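Local coordinates for protein transglutaminase-like enzymes, putative cysteine protease (Cytophaga hutchinsonii, PDB 3ISR) that is probably a cysteine protease or related enzyme of the transglutaminase-like superfamily, at residues F30-H35 against T78-S83. Residues are numbered along the deposited sequence; the frame is centred on the assembly and turned at random.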
ATOM      1  N   PHE B  30      21.494   4.193  20.841  1.00 16.72           N
ATOM      2  CA  PHE B  30      21.059   5.359  20.070  1.00 16.42           C
ATOM      3  C   PHE B  30      22.131   5.718  19.073  1.00 16.63           C
ATOM      4  O   PHE B  30      23.327   5.662  19.381  1.00 17.27           O
ATOM      5  CB  PHE B  30      20.862   6.567  20.993  1.00 16.13           C
ATOM      6  CG  PHE B  30      19.754   6.402  21.974  1.00 13.91           C
ATOM      7  CD1 PHE B  30      18.521   7.001  21.751  1.00 12.60           C
ATOM      8  CD2 PHE B  30      19.940   5.651  23.130  1.00 13.89           C
ATOM      9  CE1 PHE B  30      17.486   6.856  22.677  1.00 13.65           C
ATOM     10  CE2 PHE B  30      18.915   5.497  24.048  1.00 12.40           C
ATOM     11  CZ  PHE B  30      17.681   6.098  23.813  1.00 12.17           C
ATOM     12  N   ILE B  31      21.708   6.085  17.875  1.00 16.48           N
ATOM     13  CA  ILE B  31      22.605   6.731  16.939  1.00 16.26           C
ATOM     14  C   ILE B  31      21.942   8.043  16.615  1.00 16.78           C
ATOM     15  O   ILE B  31      20.837   8.067  16.047  1.00 17.30           O
ATOM     16  CB  ILE B  31      22.794   5.946  15.632  1.00 16.29           C
ATOM     17  CG1 ILE B  31      23.272   4.522  15.928  1.00 15.97           C
ATOM     18  CG2 ILE B  31      23.809   6.682  14.718  1.00 15.07           C
ATOM     19  CD1 ILE B  31      23.398   3.651  14.660  1.00 15.60           C
ATOM     20  N   PHE B  32      22.618   9.125  16.984  1.00 16.25           N
ATOM     21  CA  PHE B  32      22.076  10.450  16.810  1.00 16.45           C
ATOM     22  C   PHE B  32      22.729  11.181  15.646  1.00 16.09           C
ATOM     23  O   PHE B  32      23.875  10.913  15.296  1.00 15.81           O
ATOM     24  CB  PHE B  32      22.300  11.282  18.078  1.00 16.36           C
ATOM     25  CG  PHE B  32      21.499  10.826  19.257  1.00 17.72           C
ATOM     26  CD1 PHE B  32      20.117  10.935  19.257  1.00 17.86           C
ATOM     27  CD2 PHE B  32      22.136  10.327  20.388  1.00 19.35           C
ATOM     28  CE1 PHE B  32      19.373  10.537  20.359  1.00 20.46           C
ATOM     29  CE2 PHE B  32      21.403   9.930  21.497  1.00 19.85           C
ATOM     30  CZ  PHE B  32      20.018  10.031  21.479  1.00 19.60           C
ATOM     31  N   ASN B  33      21.997  12.130  15.070  1.00 16.20           N
ATOM     32  CA  ASN B  33      22.574  12.998  14.061  1.00 16.59           C
ATOM     33  C   ASN B  33      22.198  14.437  14.335  1.00 16.85           C
ATOM     34  O   ASN B  33      21.188  14.926  13.800  1.00 16.20           O
ATOM     35  CB  ASN B  33      22.109  12.585  12.669  1.00 17.12           C
ATOM     36  CG  ASN B  33      22.848  13.311  11.579  1.00 18.02           C
ATOM     37  OD1 ASN B  33      24.020  13.716  11.741  1.00 22.39           O
ATOM     38  ND2 ASN B  33      22.176  13.488  10.458  1.00 17.07           N
ATOM     39  N   VAL B  34      22.996  15.097  15.191  1.00 16.50           N
ATOM     40  CA  VAL B  34      22.714  16.468  15.631  1.00 16.93           C
ATOM     41  C   VAL B  34      23.835  17.481  15.360  1.00 16.79           C
ATOM     42  O   VAL B  34      23.576  18.687  15.329  1.00 17.44           O
ATOM     43  CB  VAL B  34      22.272  16.541  17.148  1.00 16.51           C
ATOM     44  CG1 VAL B  34      21.067  15.633  17.409  1.00 16.93           C
ATOM     45  CG2 VAL B  34      23.426  16.188  18.079  1.00 18.32           C
ATOM     46  N   HIS B  35      25.069  16.999  15.184  1.00 17.00           N
ATOM     47  CA  HIS B  35      26.226  17.845  14.876  1.00 17.04           C
ATOM     48  C   HIS B  35      26.124  18.555  13.528  1.00 17.18           C
ATOM     49  O   HIS B  35      25.673  17.960  12.532  1.00 16.46           O
ATOM     50  CB  HIS B  35      27.479  16.986  14.827  1.00 17.88           C
ATOM     51  CG  HIS B  35      27.984  16.588  16.173  1.00 18.92           C
ATOM     52  ND1 HIS B  35      27.368  15.619  16.935  1.00 19.13           N
ATOM     53  CD2 HIS B  35      29.034  17.037  16.899  1.00 17.07           C
ATOM     54  CE1 HIS B  35      28.022  15.489  18.078  1.00 19.20           C
ATOM     55  NE2 HIS B  35      29.036  16.339  18.079  1.00 18.14           N
ATOM     56  N   THR B  78      16.085   4.085  32.904  1.00 19.93           N
ATOM     57  CA  THR B  78      16.853   5.288  33.219  1.00 19.59           C
ATOM     58  C   THR B  78      16.422   6.422  32.299  1.00 19.11           C
ATOM     59  O   THR B  78      15.682   6.218  31.338  1.00 19.18           O
ATOM     60  CB  THR B  78      18.373   5.085  33.037  1.00 19.56           C
ATOM     61  OG1 THR B  78      18.642   4.649  31.698  1.00 19.78           O
ATOM     62  CG2 THR B  78      18.940   4.069  34.062  1.00 19.85           C
ATOM     63  N   THR B  79      16.876   7.628  32.604  1.00 18.58           N
ATOM     64  CA  THR B  79      16.675   8.741  31.688  1.00 17.81           C
ATOM     65  C   THR B  79      18.022   9.384  31.424  1.00 17.24           C
ATOM     66  O   THR B  79      18.931   9.264  32.243  1.00 16.90           O
ATOM     67  CB  THR B  79      15.686   9.779  32.258  1.00 17.59           C
ATOM     68  OG1 THR B  79      16.266  10.399  33.411  1.00 17.78           O
ATOM     69  CG2 THR B  79      14.371   9.103  32.652  1.00 16.93           C
ATOM     70  N   PHE B  80      18.162  10.041  30.276  1.00 16.75           N
ATOM     71  CA  PHE B  80      19.356  10.858  30.017  1.00 16.71           C
ATOM     72  C   PHE B  80      18.989  12.037  29.126  1.00 16.69           C
ATOM     73  O   PHE B  80      17.974  11.998  28.448  1.00 16.65           O
ATOM     74  CB  PHE B  80      20.489  10.033  29.385  1.00 16.80           C
ATOM     75  CG  PHE B  80      20.242   9.666  27.936  1.00 16.66           C
ATOM     76  CD1 PHE B  80      20.763  10.450  26.906  1.00 16.47           C
ATOM     77  CD2 PHE B  80      19.487   8.545  27.608  1.00 16.13           C
ATOM     78  CE1 PHE B  80      20.548  10.124  25.567  1.00 16.53           C
ATOM     79  CE2 PHE B  80      19.246   8.214  26.262  1.00 16.89           C
ATOM     80  CZ  PHE B  80      19.783   9.010  25.245  1.00 16.34           C
ATOM     81  N   SER B  81      19.812  13.081  29.162  1.00 16.72           N
ATOM     82  CA  SER B  81      19.667  14.244  28.283  1.00 16.75           C
ATOM     83  C   SER B  81      20.957  14.465  27.516  1.00 16.30           C
ATOM     84  O   SER B  81      22.047  14.173  28.014  1.00 15.61           O
ATOM     85  CB  SER B  81      19.356  15.509  29.083  1.00 16.79           C
ATOM     86  OG  SER B  81      18.144  15.353  29.787  1.00 19.88           O
HETATM   87  N   MSE B  82      20.826  14.974  26.298  1.00 16.29           N
HETATM   88  CA  MSE B  82      21.976  15.294  25.478  1.00 16.13           C
HETATM   89  C   MSE B  82      21.799  16.705  24.978  1.00 16.25           C
HETATM   90  O   MSE B  82      20.735  17.051  24.466  1.00 16.54           O
HETATM   91  CB  MSE B  82      22.063  14.338  24.287  1.00 16.57           C
HETATM   92  CG  MSE B  82      23.295  14.584  23.443  1.00 17.97           C
HETATM   93 SE   MSE B  82      23.372  13.343  21.948  1.00 25.98          SE
HETATM   94  CE  MSE B  82      21.787  13.996  20.969  1.00 21.95           C
ATOM     95  N   SER B  83      22.837  17.519  25.121  1.00 16.34           N
ATOM     96  CA  SER B  83      22.784  18.918  24.714  1.00 16.47           C
ATOM     97  C   SER B  83      23.912  19.211  23.732  1.00 16.03           C
ATOM     98  O   SER B  83      25.057  18.862  24.005  1.00 16.66           O
ATOM     99  CB  SER B  83      22.927  19.809  25.952  1.00 16.24           C
ATOM    100  OG  SER B  83      23.055  21.167  25.580  1.00 16.97           O
TER
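F80 drives the edge of its ring into the face of F30, the first of the apolar contacts that join two beta-sheets here. The pair is T-shaped: the planes stand at 78°, the centroids lie 5.0 Å apart, and CZ of F80 sits over the centre of the F30 ring, whose flat face suits it to receive an edge. CG of F80 lies between its own backbone N and carbonyl carbon (chi1 73°), and the ring reaches inward from there. The rim of F80 also meets F32 tip to tip, CZ of F80 being 3.9 Å from CZ of F32, so one broad, flat side chain serves two partners. Two residues on, M82, a selenomethionine, makes a Met-aromatic contact. A bend at chi3 (66°) carries its CE over the face of the F32 ring, 3.8 Å from the centroid. SE approaches the same ring obliquely, 3.6 Å from CD2 of F32. F32 thus offers a face to M82 and its CZ to F80. CE of M82 also rests 4.0 Å from CG2 of V34, whose branched side chain fits both methyls against it. The long, unbranched chain of a methionine, here carrying selenium in place of sulfur, can reach across to the facing sheet and lay its methyl on a ring. An alanine in place of F32 would probably open a gap between the sheets, leaving CE and SE of M82 without their aromatic surface and the rim of F80 without one neighbour. No hydrogen bond crosses the contact; the axes of strand segments 30-32 and 78-83 come no closer than 11.7 Å, a spacing bridged by side chains. F30 and F32 pair through their backbones with strand 69-74, whereas strand 78-96 belongs to the other sheet, where V24 of strand 12-24 packs on F80, while I20 of the same strand and L49 of strand 43-52 pack on M82.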